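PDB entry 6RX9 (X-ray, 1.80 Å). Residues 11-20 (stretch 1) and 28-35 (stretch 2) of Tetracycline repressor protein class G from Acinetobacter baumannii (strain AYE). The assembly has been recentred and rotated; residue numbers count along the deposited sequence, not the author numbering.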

# COMPACT_ATOMS: atom_id res chain seq x y z
N ALA A 11 6.41 24.74 -0.98
CA ALA A 11 5.33 25.26 -1.85
C ALA A 11 5.74 25.10 -3.32
O ALA A 11 4.92 24.60 -4.12
CB ALA A 11 5.01 26.69 -1.51
N ALA A 12 6.98 25.48 -3.66
CA ALA A 12 7.55 25.37 -5.02
C ALA A 12 7.77 23.90 -5.39
O ALA A 12 7.52 23.55 -6.57
CB ALA A 12 8.85 26.15 -5.09
N ALA A 13 8.23 23.08 -4.45
CA ALA A 13 8.52 21.64 -4.64
C ALA A 13 7.23 20.89 -4.98
O ALA A 13 7.27 19.98 -5.82
CB ALA A 13 9.19 21.07 -3.41
N LEU A 14 6.11 21.27 -4.35
CA LEU A 14 4.78 20.65 -4.59
C LEU A 14 4.32 20.96 -6.02
O LEU A 14 3.88 20.01 -6.70
CB LEU A 14 3.78 21.16 -3.54
CG LEU A 14 3.92 20.54 -2.15
CD1 LEU A 14 3.09 21.31 -1.14
CD2 LEU A 14 3.51 19.07 -2.17
N GLU A 15 4.43 22.21 -6.46
CA GLU A 15 4.06 22.63 -7.84
C GLU A 15 4.90 21.84 -8.85
O GLU A 15 4.33 21.35 -9.84
CB GLU A 15 4.25 24.14 -8.04
CG GLU A 15 3.24 24.97 -7.27
CD GLU A 15 3.19 26.45 -7.62
OE1 GLU A 15 4.07 26.93 -8.37
OE2 GLU A 15 2.26 27.12 -7.14
N LEU A 16 6.21 21.72 -8.59
CA LEU A 16 7.18 21.02 -9.46
C LEU A 16 6.84 19.52 -9.51
O LEU A 16 6.83 18.96 -10.62
CB LEU A 16 8.60 21.25 -8.91
CG LEU A 16 9.75 20.82 -9.80
CD1 LEU A 16 9.58 21.33 -11.23
CD2 LEU A 16 11.08 21.30 -9.23
N LEU A 17 6.54 18.92 -8.36
CA LEU A 17 6.14 17.49 -8.24
C LEU A 17 4.97 17.20 -9.18
O LEU A 17 5.03 16.18 -9.89
CB LEU A 17 5.78 17.19 -6.78
CG LEU A 17 5.19 15.80 -6.52
CD1 LEU A 17 6.13 14.70 -6.98
CD2 LEU A 17 4.86 15.63 -5.04
N ASN A 18 3.94 18.05 -9.18
CA ASN A 18 2.73 17.90 -10.05
C ASN A 18 3.13 18.00 -11.52
O ASN A 18 2.54 17.27 -12.34
CB ASN A 18 1.65 18.93 -9.72
CG ASN A 18 0.62 18.43 -8.72
OD1 ASN A 18 0.44 17.22 -8.55
ND2 ASN A 18 -0.06 19.35 -8.07
N GLU A 19 4.10 18.87 -11.85
CA GLU A 19 4.51 19.16 -13.25
C GLU A 19 5.30 17.99 -13.83
O GLU A 19 5.03 17.64 -15.00
CB GLU A 19 5.31 20.46 -13.33
CG GLU A 19 4.44 21.70 -13.23
CD GLU A 19 5.19 23.02 -13.32
OE1 GLU A 19 6.20 23.08 -14.05
OE2 GLU A 19 4.75 23.98 -12.65
N VAL A 20 6.26 17.42 -13.09
CA VAL A 20 7.29 16.49 -13.64
C VAL A 20 7.26 15.13 -12.93
O VAL A 20 7.78 14.16 -13.52
CB VAL A 20 8.71 17.11 -13.59
CG1 VAL A 20 8.75 18.46 -14.29
CG2 VAL A 20 9.25 17.22 -12.17
N ARG A 28 18.36 20.34 -7.74
CA ARG A 28 18.90 21.32 -8.71
C ARG A 28 17.74 22.01 -9.45
O ARG A 28 17.78 23.25 -9.57
CB ARG A 28 19.86 20.65 -9.70
CG ARG A 28 20.66 21.64 -10.54
CD ARG A 28 21.40 22.66 -9.70
NE ARG A 28 22.15 23.61 -10.52
CZ ARG A 28 23.33 23.37 -11.08
NH1 ARG A 28 23.91 24.31 -11.81
NH2 ARG A 28 23.92 22.19 -10.94
N LYS A 29 16.74 21.25 -9.90
CA LYS A 29 15.54 21.78 -10.61
C LYS A 29 14.74 22.67 -9.66
O LYS A 29 14.21 23.71 -10.12
CB LYS A 29 14.70 20.63 -11.17
CG LYS A 29 15.27 19.97 -12.41
CD LYS A 29 14.50 18.74 -12.85
CE LYS A 29 15.11 18.07 -14.06
NZ LYS A 29 14.39 16.82 -14.40
N LEU A 30 14.67 22.29 -8.38
CA LEU A 30 13.95 23.07 -7.32
C LEU A 30 14.62 24.44 -7.15
O LEU A 30 13.90 25.45 -7.19
CB LEU A 30 13.96 22.27 -6.01
CG LEU A 30 13.25 22.92 -4.83
CD1 LEU A 30 11.88 23.44 -5.23
CD2 LEU A 30 13.13 21.93 -3.68
N ALA A 31 15.95 24.46 -6.97
CA ALA A 31 16.75 25.70 -6.79
C ALA A 31 16.49 26.66 -7.96
O ALA A 31 16.26 27.86 -7.71
CB ALA A 31 18.22 25.37 -6.67
N GLU A 32 16.50 26.13 -9.19
CA GLU A 32 16.27 26.89 -10.45
C GLU A 32 14.88 27.53 -10.42
O GLU A 32 14.78 28.74 -10.71
CB GLU A 32 16.43 25.96 -11.66
CG GLU A 32 16.27 26.66 -13.00
CD GLU A 32 16.44 25.77 -14.22
OE1 GLU A 32 16.21 24.54 -14.10
OE2 GLU A 32 16.79 26.30 -15.30
N ARG A 33 13.86 26.75 -10.05
CA ARG A 33 12.43 27.19 -9.97
C ARG A 33 12.31 28.33 -8.95
O ARG A 33 11.56 29.29 -9.24
CB ARG A 33 11.54 25.99 -9.60
CG ARG A 33 10.08 26.33 -9.36
CD ARG A 33 9.42 27.05 -10.53
NE ARG A 33 9.54 26.31 -11.78
CZ ARG A 33 8.73 25.33 -12.18
NH1 ARG A 33 8.94 24.74 -13.34
NH2 ARG A 33 7.72 24.94 -11.42
N LEU A 34 13.01 28.24 -7.82
CA LEU A 34 12.99 29.25 -6.73
C LEU A 34 13.79 30.50 -7.12
O LEU A 34 13.62 31.54 -6.44
CB LEU A 34 13.55 28.63 -5.45
CG LEU A 34 12.63 27.63 -4.74
CD1 LEU A 34 13.43 26.73 -3.81
CD2 LEU A 34 11.53 28.36 -3.98
N LYS A 35 14.63 30.41 -8.16
CA LYS A 35 15.55 31.48 -8.62
C LYS A 35 16.52 31.82 -7.48
O LYS A 35 16.80 33.02 -7.27
CB LYS A 35 14.78 32.71 -9.10
CG LYS A 35 13.96 32.48 -10.37
CD LYS A 35 12.77 33.40 -10.50
CE LYS A 35 11.74 32.87 -11.48
NZ LYS A 35 12.22 33.00 -12.88

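Two helices that cross steeply can share only a short patch of surface, and a few side chains must then do most of the work. The pair in this tetracycline repressor illustrates the principle: the axes make an angle of 115° and approach to 9.8 Å, and the contact buries 406 Å² in all. Arg 33, Leu 16 and Ala 12 contribute most.

Arg 33 points toward the first helix, and its chain, bent by p rotamers at chi2 and chi3, brings the guanidinium to Glu 19. The two form a salt bridge in which NH1 of Arg 33 donates to OE1 of Glu 19 at 3.3 Å, while a weak hydrogen bond joins Arg 33 NH2 to Glu 19 OE2 at 3.4 Å. Glu 19 thus meets the edge of the guanidinium, leaving one face to be covered by Leu 16, whose CD1 lies 4.1 Å from Arg 33 NH1. The other methyl of Leu 16 packs against backbone, with CD2 3.8 Å from Leu 30 N.

Where the backbones come close, small residues suffice. Ala 12 directs its CB toward the second helix, 3.6 Å from Leu 34 CD2 and 4.1 Å from Leu 30 CD1. That same Leu 30 methyl also meets Ala 13, with CD1 4.0 Å from Ala 13 CB.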